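Local coordinates for protein alanine racemase (Corynebacterium glutamicum, PDB 2DY3) that belongs to the alanine racemase family, two-domain enzymes with a TIM-barrel-like N-terminal domain, and binds pyridoxal-5'-phosphate, at residues K28-V33 / A54-V59; N36-G41 / I344-V349; A60-A65 / W80-E85. All blocks are in the same frame, centred on the assembly; numbering follows the deposited sequence.

Interaction 1: residues K28-V33 / A54-V59; sequences KLMAVV and ADAFGV. With PLP (pyridoxal-5'-phosphate), chain F.
Strands 28-32 and 56-59 are adjacent parallel strands of the TIM-barrel-like domain, with Met30 beside Ala56, Ala31 beside Phe57 and Val32 beside Gly58. The backbones exchange bonds in the staggered parallel pattern: Ala31 N donates to Ala56 O at 2.8 Å, Gly58 N returns a bond to Ala31 O, and Val33 N closes the pairing on Gly58 O. Ala56 N on Leu29 O continues the pattern at the start of the pair, where two bonds are added to it. Asp55 N is a second donor to Leu29 O, at 2.7 Å. The Asp55 carboxylate turns back so that the anti lone pair of OD2 meets Leu29 N at 2.6 Å, in a nearly straight bond (163°). On the face of Met30 and Val32, the Met30 chain runs extended to SD, with CG anti to the backbone N (chi1 177°), and then bends. Its SD lies 3.9 Å from Gly58 CA and its CE 4.0 Å from Ala56 CB. Val32 on this face places CG2 3.6 Å from C6 of pyridoxal-5'-phosphate. On the other face the CD1 side of the Phe57 ring lies against Ala31 CB (3.7 Å) and meets the methyls of Val33. That face is covered by helix 42-50, where Ile49 touches both Ala31 and Phe57, and helix 62-70 adds Leu68; strands 212-213 and 76-81 flank the pair.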
loop_
_atom_site.group_PDB
_atom_site.type_symbol
_atom_site.label_atom_id
_atom_site.label_comp_id
_atom_site.label_asym_id
_atom_site.label_seq_id
_atom_site.Cartn_x
_atom_site.Cartn_y
_atom_site.Cartn_z
ATOM N N LYS B 28 -30.966 -8.126 -8.552
ATOM C CA LYS B 28 -30.228 -6.888 -8.782
ATOM C C LYS B 28 -28.737 -7.144 -8.602
ATOM O O LYS B 28 -28.342 -8.023 -7.841
ATOM C CB LYS B 28 -30.708 -5.802 -7.820
ATOM C CG LYS B 28 -32.160 -5.404 -8.047
ATOM C CD LYS B 28 -32.627 -4.355 -7.052
ATOM C CE LYS B 28 -34.069 -3.945 -7.335
ATOM N NZ LYS B 28 -34.569 -2.910 -6.384
ATOM N N LEU B 29 -27.918 -6.373 -9.309
ATOM C CA LEU B 29 -26.471 -6.523 -9.247
ATOM C C LEU B 29 -25.793 -5.371 -8.515
ATOM O O LEU B 29 -25.722 -4.266 -9.038
ATOM C CB LEU B 29 -25.894 -6.599 -10.666
ATOM C CG LEU B 29 -24.720 -7.520 -11.021
ATOM C CD1 LEU B 29 -23.985 -6.905 -12.200
ATOM C CD2 LEU B 29 -23.772 -7.713 -9.856
ATOM N N MET B 30 -25.305 -5.629 -7.304
ATOM C CA MET B 30 -24.587 -4.608 -6.541
ATOM C C MET B 30 -23.106 -4.877 -6.739
ATOM O O MET B 30 -22.620 -5.955 -6.409
ATOM C CB MET B 30 -24.902 -4.688 -5.045
ATOM C CG MET B 30 -24.106 -3.675 -4.213
ATOM S SD MET B 30 -24.453 -3.736 -2.436
ATOM C CE MET B 30 -25.783 -2.502 -2.343
ATOM N N ALA B 31 -22.392 -3.902 -7.281
ATOM C CA ALA B 31 -20.962 -4.061 -7.515
ATOM C C ALA B 31 -20.159 -3.579 -6.311
ATOM O O ALA B 31 -20.232 -2.409 -5.934
ATOM C CB ALA B 31 -20.547 -3.281 -8.764
ATOM N N VAL B 32 -19.390 -4.477 -5.705
ATOM C CA VAL B 32 -18.589 -4.082 -4.553
ATOM C C VAL B 32 -17.282 -3.468 -5.033
ATOM O O VAL B 32 -16.412 -4.162 -5.556
ATOM C CB VAL B 32 -18.298 -5.284 -3.623
ATOM C CG1 VAL B 32 -17.398 -4.848 -2.470
ATOM C CG2 VAL B 32 -19.604 -5.839 -3.084
ATOM N N VAL B 33 -17.147 -2.158 -4.849
ATOM C CA VAL B 33 -15.948 -1.459 -5.287
ATOM C C VAL B 33 -15.187 -0.742 -4.186
ATOM O O VAL B 33 -14.577 0.301 -4.419
ATOM C CB VAL B 33 -16.272 -0.454 -6.418
ATOM C CG1 VAL B 33 -16.863 -1.198 -7.595
ATOM C CG2 VAL B 33 -17.235 0.621 -5.920
ATOM N N ALA B 54 -24.781 -2.550 -13.629
ATOM C CA ALA B 54 -24.824 -2.499 -12.169
ATOM C C ALA B 54 -26.069 -1.769 -11.669
ATOM O O ALA B 54 -26.371 -0.661 -12.107
ATOM C CB ALA B 54 -23.566 -1.820 -11.620
ATOM N N ASP B 55 -26.780 -2.400 -10.742
ATOM C CA ASP B 55 -27.989 -1.821 -10.165
ATOM C C ASP B 55 -27.653 -1.015 -8.923
ATOM O O ASP B 55 -28.418 -0.146 -8.496
ATOM C CB ASP B 55 -28.962 -2.934 -9.792
ATOM C CG ASP B 55 -29.447 -3.697 -11.000
ATOM O OD1 ASP B 55 -30.172 -3.092 -11.814
ATOM O OD2 ASP B 55 -29.096 -4.885 -11.141
ATOM N N ALA B 56 -26.493 -1.306 -8.346
ATOM C CA ALA B 56 -26.070 -0.624 -7.131
ATOM C C ALA B 56 -24.588 -0.856 -6.876
ATOM O O ALA B 56 -23.940 -1.627 -7.585
ATOM C CB ALA B 56 -26.892 -1.132 -5.951
ATOM N N PHE B 57 -24.057 -0.179 -5.860
ATOM C CA PHE B 57 -22.651 -0.310 -5.495
ATOM C C PHE B 57 -22.504 -0.468 -3.991
ATOM O O PHE B 57 -23.273 0.104 -3.212
ATOM C CB PHE B 57 -21.868 0.920 -5.953
ATOM C CG PHE B 57 -21.674 0.996 -7.442
ATOM C CD1 PHE B 57 -20.628 0.321 -8.053
ATOM C CD2 PHE B 57 -22.553 1.721 -8.231
ATOM C CE1 PHE B 57 -20.460 0.368 -9.433
ATOM C CE2 PHE B 57 -22.396 1.773 -9.608
ATOM C CZ PHE B 57 -21.344 1.094 -10.210
ATOM N N GLY B 58 -21.518 -1.255 -3.587
ATOM C CA GLY B 58 -21.277 -1.463 -2.177
ATOM C C GLY B 58 -19.859 -1.062 -1.818
ATOM O O GLY B 58 -18.908 -1.388 -2.544
ATOM N N VAL B 59 -19.715 -0.320 -0.723
ATOM C CA VAL B 59 -18.390 0.080 -0.259
ATOM C C VAL B 59 -18.339 -0.090 1.244
ATOM O O VAL B 59 -19.368 -0.306 1.894
ATOM C CB VAL B 59 -18.034 1.561 -0.587
ATOM C CG1 VAL B 59 -17.856 1.739 -2.085
ATOM C CG2 VAL B 59 -19.106 2.502 -0.037
HETATM N N1 PLP F . -19.905 -7.852 0.771
HETATM C C2 PLP F . -19.203 -7.314 1.854
HETATM C C2A PLP F . -19.957 -6.938 3.118
HETATM C C3 PLP F . -17.802 -7.141 1.742
HETATM O O3 PLP F . -17.088 -6.619 2.800
HETATM C C4 PLP F . -17.138 -7.509 0.530
HETATM C C4A PLP F . -15.602 -7.378 0.363
HETATM C C5 PLP F . -17.908 -8.072 -0.546
HETATM C C6 PLP F . -19.278 -8.227 -0.406
HETATM C C5A PLP F . -17.292 -8.512 -1.839
HETATM O O4P PLP F . -16.800 -9.843 -1.741
HETATM P P PLP F . -16.062 -10.678 -2.920
HETATM O O1P PLP F . -14.934 -9.897 -3.412
HETATM O O2P PLP F . -15.656 -11.893 -2.212
HETATM O O3P PLP F . -17.128 -10.858 -3.930
#

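Interaction 2: residues N36-G41 / I344-V349; sequences NAYNHG and INYEVV. With PLP (pyridoxal-5'-phosphate), chain F.
Val349, in the helix that starts after Ile344, makes the closer-packed half of this contact, fitting against His40 and the backbone of Tyr38. Its CB lies 4.0 Å from His40 CE1, and its CG2 approaches Tyr38 O at 3.9 Å. The imidazole is held from behind by its own segment: ND1 donates to Tyr38 O at 2.9 Å, from well above the carbonyl plane, with a weak second bond to Ala37 O. Such a grip limits rotation of the ring and keeps its CE1 side turned to the valine. Leu222 and Met236 also pack on Val349.

The two tyrosines meet more loosely. Tyr38 and Tyr346 lie side by side and point the same way, each with CG anti to its carbonyl carbon (chi1 -75° and -70°), and their closest approach is Tyr38 CE2 to Tyr346 CD2, 4.1 Å. Tyr346 is partly exposed at this end, and Tyr275 of the second subunit packs on it. What the tyrosines share is a target: Tyr38 OH donates to O1P of pyridoxal-5'-phosphate at 2.7 Å, and Tyr346 OH donates to O2P at 2.7 Å. Ser199 N, Gly216 N and Leu217 N also bond the ligand. The contact thus supplies two hydroxyls to the phosphate end of the pyridoxal-5'-phosphate pocket, where the TIM-barrel-like N-terminal domain and the C-terminal domain meet.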
loop_
_atom_site.group_PDB
_atom_site.type_symbol
_atom_site.label_atom_id
_atom_site.label_comp_id
_atom_site.label_asym_id
_atom_site.label_seq_id
_atom_site.Cartn_x
_atom_site.Cartn_y
_atom_site.Cartn_z
ATOM N N ASN B 36 -10.982 1.356 -3.246
ATOM C CA ASN B 36 -10.686 1.968 -4.536
ATOM C C ASN B 36 -10.827 0.944 -5.654
ATOM O O ASN B 36 -9.932 0.780 -6.485
ATOM C CB ASN B 36 -9.274 2.564 -4.532
ATOM C CG ASN B 36 -9.001 3.424 -5.750
ATOM O OD1 ASN B 36 -9.925 3.916 -6.398
ATOM N ND2 ASN B 36 -7.728 3.625 -6.061
ATOM N N ALA B 37 -11.963 0.256 -5.661
ATOM C CA ALA B 37 -12.243 -0.753 -6.667
ATOM C C ALA B 37 -11.168 -1.832 -6.630
ATOM O O ALA B 37 -10.602 -2.194 -7.657
ATOM C CB ALA B 37 -12.310 -0.102 -8.049
ATOM N N TYR B 38 -10.900 -2.343 -5.431
ATOM C CA TYR B 38 -9.892 -3.375 -5.235
ATOM C C TYR B 38 -8.567 -2.951 -5.855
ATOM O O TYR B 38 -7.903 -3.739 -6.530
ATOM C CB TYR B 38 -10.362 -4.701 -5.845
ATOM C CG TYR B 38 -11.431 -5.399 -5.032
ATOM C CD1 TYR B 38 -12.431 -4.673 -4.395
ATOM C CD2 TYR B 38 -11.446 -6.781 -4.903
ATOM C CE1 TYR B 38 -13.405 -5.297 -3.652
ATOM C CE2 TYR B 38 -12.427 -7.418 -4.163
ATOM C CZ TYR B 38 -13.402 -6.670 -3.536
ATOM O OH TYR B 38 -14.370 -7.292 -2.777
ATOM N N ASN B 39 -8.211 -1.690 -5.633
ATOM C CA ASN B 39 -6.962 -1.114 -6.131
ATOM C C ASN B 39 -6.940 -0.880 -7.644
ATOM O O ASN B 39 -5.898 -0.539 -8.196
ATOM C CB ASN B 39 -5.786 -2.018 -5.738
ATOM C CG ASN B 39 -4.447 -1.292 -5.758
ATOM O OD1 ASN B 39 -3.393 -1.918 -5.886
ATOM N ND2 ASN B 39 -4.483 0.024 -5.615
ATOM N N HIS B 40 -8.074 -1.060 -8.319
ATOM C CA HIS B 40 -8.121 -0.855 -9.774
ATOM C C HIS B 40 -8.455 0.582 -10.197
ATOM O O HIS B 40 -8.443 0.898 -11.389
ATOM C CB HIS B 40 -9.134 -1.807 -10.427
ATOM C CG HIS B 40 -8.697 -3.239 -10.460
ATOM N ND1 HIS B 40 -8.579 -4.011 -9.325
ATOM C CD2 HIS B 40 -8.365 -4.043 -11.498
ATOM C CE1 HIS B 40 -8.192 -5.229 -9.662
ATOM N NE2 HIS B 40 -8.055 -5.274 -10.975
ATOM N N GLY B 41 -8.755 1.450 -9.232
ATOM C CA GLY B 41 -9.089 2.828 -9.562
ATOM C C GLY B 41 -10.587 3.017 -9.730
ATOM O O GLY B 41 -11.109 2.989 -10.850
ATOM N N ILE B 344 -3.906 -15.080 -1.176
ATOM C CA ILE B 344 -5.008 -15.136 -2.134
ATOM C C ILE B 344 -4.990 -13.968 -3.116
ATOM O O ILE B 344 -4.430 -12.911 -2.822
ATOM C CB ILE B 344 -6.373 -15.182 -1.395
ATOM C CG1 ILE B 344 -6.534 -13.953 -0.501
ATOM C CG2 ILE B 344 -6.456 -16.430 -0.533
ATOM C CD1 ILE B 344 -7.792 -13.982 0.353
ATOM N N ASN B 345 -5.610 -14.156 -4.281
ATOM C CA ASN B 345 -5.628 -13.118 -5.308
ATOM C C ASN B 345 -6.196 -11.777 -4.848
ATOM O O ASN B 345 -5.823 -10.728 -5.379
ATOM C CB ASN B 345 -6.353 -13.619 -6.573
ATOM C CG ASN B 345 -7.682 -14.305 -6.275
ATOM O OD1 ASN B 345 -8.156 -15.122 -7.070
ATOM N ND2 ASN B 345 -8.293 -13.970 -5.153
ATOM N N TYR B 346 -7.090 -11.806 -3.864
ATOM C CA TYR B 346 -7.663 -10.575 -3.314
ATOM C C TYR B 346 -6.531 -9.670 -2.826
ATOM O O TYR B 346 -6.520 -8.461 -3.079
ATOM C CB TYR B 346 -8.556 -10.866 -2.104
ATOM C CG TYR B 346 -9.872 -11.561 -2.377
ATOM C CD1 TYR B 346 -9.936 -12.938 -2.534
ATOM C CD2 TYR B 346 -11.064 -10.840 -2.407
ATOM C CE1 TYR B 346 -11.147 -13.580 -2.702
ATOM C CE2 TYR B 346 -12.282 -11.473 -2.576
ATOM C CZ TYR B 346 -12.318 -12.846 -2.722
ATOM O OH TYR B 346 -13.526 -13.490 -2.862
ATOM N N GLU B 347 -5.579 -10.265 -2.113
ATOM C CA GLU B 347 -4.466 -9.504 -1.561
ATOM C C GLU B 347 -3.445 -9.046 -2.596
ATOM O O GLU B 347 -2.939 -7.927 -2.517
ATOM C CB GLU B 347 -3.768 -10.301 -0.452
ATOM C CG GLU B 347 -2.638 -9.522 0.233
ATOM C CD GLU B 347 -2.142 -10.184 1.515
ATOM O OE1 GLU B 347 -1.803 -11.383 1.478
ATOM O OE2 GLU B 347 -2.084 -9.504 2.561
ATOM N N VAL B 348 -3.146 -9.890 -3.575
ATOM C CA VAL B 348 -2.173 -9.505 -4.586
ATOM C C VAL B 348 -2.614 -8.285 -5.409
ATOM O O VAL B 348 -1.800 -7.408 -5.685
ATOM C CB VAL B 348 -1.838 -10.690 -5.530
ATOM C CG1 VAL B 348 -1.285 -11.863 -4.714
ATOM C CG2 VAL B 348 -3.054 -11.112 -6.301
ATOM N N VAL B 349 -3.886 -8.201 -5.793
ATOM C CA VAL B 349 -4.308 -7.038 -6.573
ATOM C C VAL B 349 -4.294 -5.758 -5.741
ATOM O O VAL B 349 -4.203 -4.659 -6.287
ATOM C CB VAL B 349 -5.709 -7.226 -7.194
ATOM C CG1 VAL B 349 -5.683 -8.410 -8.168
ATOM C CG2 VAL B 349 -6.756 -7.418 -6.103
HETATM N N1 PLP F . -19.905 -7.852 0.771
HETATM C C2 PLP F . -19.203 -7.314 1.854
HETATM C C2A PLP F . -19.957 -6.938 3.118
HETATM C C3 PLP F . -17.802 -7.141 1.742
HETATM O O3 PLP F . -17.088 -6.619 2.800
HETATM C C4 PLP F . -17.138 -7.509 0.530
HETATM C C4A PLP F . -15.602 -7.378 0.363
HETATM C C5 PLP F . -17.908 -8.072 -0.546
HETATM C C6 PLP F . -19.278 -8.227 -0.406
HETATM C C5A PLP F . -17.292 -8.512 -1.839
HETATM O O4P PLP F . -16.800 -9.843 -1.741
HETATM P P PLP F . -16.062 -10.678 -2.920
HETATM O O1P PLP F . -14.934 -9.897 -3.412
HETATM O O2P PLP F . -15.656 -11.893 -2.212
HETATM O O3P PLP F . -17.128 -10.858 -3.930
#

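Interaction 3: residues A60-A65 / W80-E85; sequences ATLAEA and WIWTPE. With PLP (pyridoxal-5'-phosphate), chain F.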
loop_
_atom_site.group_PDB
_atom_site.type_symbol
_atom_site.label_atom_id
_atom_site.label_comp_id
_atom_site.label_asym_id
_atom_site.label_seq_id
_atom_site.Cartn_x
_atom_site.Cartn_y
_atom_site.Cartn_z
ATOM N N ALA B 60 -17.134 0.002 1.793
ATOM C CA ALA B 60 -16.957 -0.142 3.228
ATOM C C ALA B 60 -17.218 1.137 3.999
ATOM O O ALA B 60 -18.053 1.162 4.901
ATOM C CB ALA B 60 -15.550 -0.634 3.536
ATOM N N THR B 61 -16.515 2.207 3.634
ATOM C CA THR B 61 -16.623 3.455 4.374
ATOM C C THR B 61 -17.484 4.583 3.812
ATOM O O THR B 61 -17.868 4.588 2.649
ATOM C CB THR B 61 -15.216 4.037 4.648
ATOM O OG1 THR B 61 -14.648 4.524 3.425
ATOM C CG2 THR B 61 -14.300 2.965 5.228
ATOM N N LEU B 62 -17.767 5.538 4.690
ATOM C CA LEU B 62 -18.546 6.724 4.382
ATOM C C LEU B 62 -17.830 7.484 3.281
ATOM O O LEU B 62 -18.445 7.931 2.314
ATOM C CB LEU B 62 -18.631 7.605 5.628
ATOM C CG LEU B 62 -19.895 7.720 6.482
ATOM C CD1 LEU B 62 -20.804 6.508 6.324
ATOM C CD2 LEU B 62 -19.466 7.928 7.930
ATOM N N ALA B 63 -16.518 7.624 3.443
ATOM C CA ALA B 63 -15.696 8.337 2.482
ATOM C C ALA B 63 -15.723 7.690 1.099
ATOM O O ALA B 63 -15.744 8.394 0.094
ATOM C CB ALA B 63 -14.255 8.450 3.002
ATOM N N GLU B 64 -15.724 6.360 1.041
ATOM C CA GLU B 64 -15.769 5.672 -0.256
ATOM C C GLU B 64 -17.131 5.879 -0.901
ATOM O O GLU B 64 -17.234 6.111 -2.103
ATOM C CB GLU B 64 -15.515 4.172 -0.099
ATOM C CG GLU B 64 -14.122 3.824 0.412
ATOM C CD GLU B 64 -13.946 2.334 0.622
ATOM O OE1 GLU B 64 -14.894 1.698 1.118
ATOM O OE2 GLU B 64 -12.860 1.801 0.299
ATOM N N ALA B 65 -18.182 5.787 -0.097
ATOM C CA ALA B 65 -19.529 5.982 -0.617
ATOM C C ALA B 65 -19.662 7.405 -1.164
ATOM O O ALA B 65 -20.207 7.613 -2.247
ATOM C CB ALA B 65 -20.558 5.737 0.478
ATOM N N TRP B 80 -21.067 -0.031 4.729
ATOM C CA TRP B 80 -21.233 -0.827 5.943
ATOM C C TRP B 80 -20.214 -0.692 7.075
ATOM O O TRP B 80 -20.309 -1.407 8.072
ATOM C CB TRP B 80 -21.409 -2.311 5.574
ATOM C CG TRP B 80 -20.382 -2.835 4.627
ATOM C CD1 TRP B 80 -19.096 -3.178 4.919
ATOM C CD2 TRP B 80 -20.541 -3.029 3.217
ATOM N NE1 TRP B 80 -18.441 -3.570 3.775
ATOM C CE2 TRP B 80 -19.307 -3.485 2.717
ATOM C CE3 TRP B 80 -21.609 -2.857 2.329
ATOM C CZ2 TRP B 80 -19.108 -3.769 1.369
ATOM C CZ3 TRP B 80 -21.409 -3.139 0.989
ATOM C CH2 TRP B 80 -20.169 -3.589 0.521
ATOM N N ILE B 81 -19.249 0.211 6.941
ATOM C CA ILE B 81 -18.269 0.409 8.008
ATOM C C ILE B 81 -18.178 1.886 8.371
ATOM O O ILE B 81 -17.506 2.669 7.701
ATOM C CB ILE B 81 -16.856 -0.103 7.618
ATOM C CG1 ILE B 81 -16.890 -1.614 7.384
ATOM C CG2 ILE B 81 -15.878 0.183 8.738
ATOM C CD1 ILE B 81 -15.534 -2.217 7.041
ATOM N N TRP B 82 -18.881 2.254 9.436
ATOM C CA TRP B 82 -18.913 3.625 9.931
ATOM C C TRP B 82 -19.307 3.561 11.397
ATOM O O TRP B 82 -19.723 2.511 11.877
ATOM C CB TRP B 82 -19.963 4.450 9.178
ATOM C CG TRP B 82 -21.366 3.890 9.269
ATOM C CD1 TRP B 82 -21.876 2.840 8.560
ATOM C CD2 TRP B 82 -22.437 4.362 10.106
ATOM N NE1 TRP B 82 -23.193 2.632 8.896
ATOM C CE2 TRP B 82 -23.562 3.550 9.843
ATOM C CE3 TRP B 82 -22.553 5.389 11.050
ATOM C CZ2 TRP B 82 -24.792 3.736 10.491
ATOM C CZ3 TRP B 82 -23.770 5.571 11.692
ATOM C CH2 TRP B 82 -24.874 4.747 11.409
ATOM N N THR B 83 -19.161 4.676 12.105
ATOM C CA THR B 83 -19.541 4.743 13.510
ATOM C C THR B 83 -20.345 6.013 13.697
ATOM O O THR B 83 -20.188 6.971 12.947
ATOM C CB THR B 83 -18.318 4.789 14.456
ATOM O OG1 THR B 83 -17.561 5.979 14.198
ATOM C CG2 THR B 83 -17.438 3.550 14.259
ATOM N N PRO B 84 -21.218 6.037 14.707
ATOM C CA PRO B 84 -22.065 7.195 15.007
ATOM C C PRO B 84 -21.260 8.440 15.337
ATOM O O PRO B 84 -21.794 9.551 15.346
ATOM C CB PRO B 84 -22.892 6.717 16.198
ATOM C CG PRO B 84 -22.984 5.231 15.968
ATOM C CD PRO B 84 -21.571 4.893 15.568
ATOM N N GLU B 85 -19.975 8.251 15.608
ATOM C CA GLU B 85 -19.098 9.359 15.952
ATOM C C GLU B 85 -18.665 10.131 14.707
ATOM O O GLU B 85 -18.188 11.262 14.804
ATOM C CB GLU B 85 -17.867 8.843 16.705
ATOM C CG GLU B 85 -18.170 8.146 18.044
ATOM C CD GLU B 85 -18.841 6.778 17.890
ATOM O OE1 GLU B 85 -19.996 6.720 17.421
ATOM O OE2 GLU B 85 -18.214 5.752 18.242
HETATM N N1 PLP F . -19.905 -7.852 0.771
HETATM C C2 PLP F . -19.203 -7.314 1.854
HETATM C C2A PLP F . -19.957 -6.938 3.118
HETATM C C3 PLP F . -17.802 -7.141 1.742
HETATM O O3 PLP F . -17.088 -6.619 2.800
HETATM C C4 PLP F . -17.138 -7.509 0.530
HETATM C C4A PLP F . -15.602 -7.378 0.363
HETATM C C5 PLP F . -17.908 -8.072 -0.546
HETATM C C6 PLP F . -19.278 -8.227 -0.406
HETATM C C5A PLP F . -17.292 -8.512 -1.839
HETATM O O4P PLP F . -16.800 -9.843 -1.741
HETATM P P PLP F . -16.062 -10.678 -2.920
HETATM O O1P PLP F . -14.934 -9.897 -3.412
HETATM O O2P PLP F . -15.656 -11.893 -2.212
HETATM O O3P PLP F . -17.128 -10.858 -3.930
HETATM O O HOH W 1 -16.863 5.158 7.753
#
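Ala60 lies against both Trp80 and Ile81 where the chain leaves strand 56-59. Its CA sits over one face of the Trp80 indole in a CH-pi contact, 4.1 Å from the centroid of the five-membered ring, while C2A of pyridoxal-5'-phosphate lies over the opposite face, toward its rim. Trp80 CG lies between its backbone N and carbonyl carbon (chi1 50°), which folds the indole back to Ala60 although CB points away. CB of Ala60 meets Ile81 CD1 at 3.8 Å, and Ala60 O accepts from Ile81 N, a bond doubtfully short at 2.5 Å. Thr61 follows as the N-cap of helix 62-70, the helix of a beta-alpha-beta unit that returns the chain to strand 76-81. Thr61 and Glu64 form a capping box: OG1 of Thr61 accepts from Glu64 N at 3.2 Å, and Thr61 N donates to Glu64 OE1 at 3.0 Å. Leu62 opens the helix; its CD1 rests on Trp82 CB at 3.6 Å, and its N donates to a water that donates to Ile81 O at 2.6 Å. Glu64 takes a second bond on OE1, from Ala60 N at 2.9 Å. Its OE2 accepts from Ala35 N and forms a salt bridge with Arg355 of the second subunit.

How the interactions relate
All three interactions reach the same pyridoxal-5'-phosphate: interactions 1 and 3 meet the same face of its ring, through Val32 and Trp80, and interaction 2 holds the phosphate. Val32 lies against C6 and the phosphate arm, whereas Trp80 packs over the C2-C3 side of the ring and its methyl group. Interaction 3 begins where strand 56-59 of interaction 1 ends, and strand 76-81 is the next strand of the sheet; their centres are about 16 Å apart, and Val59 O lies 3.2 Å from Trp80 CD2. Segment 36-41 follows strand 28-32 in the chain, with Val32 O 3.7 Å from Tyr38 CE1, whereas 344-349 comes from some 300 residues later. Interactions 2 and 3, centres about 20 Å apart, both touch the second subunit.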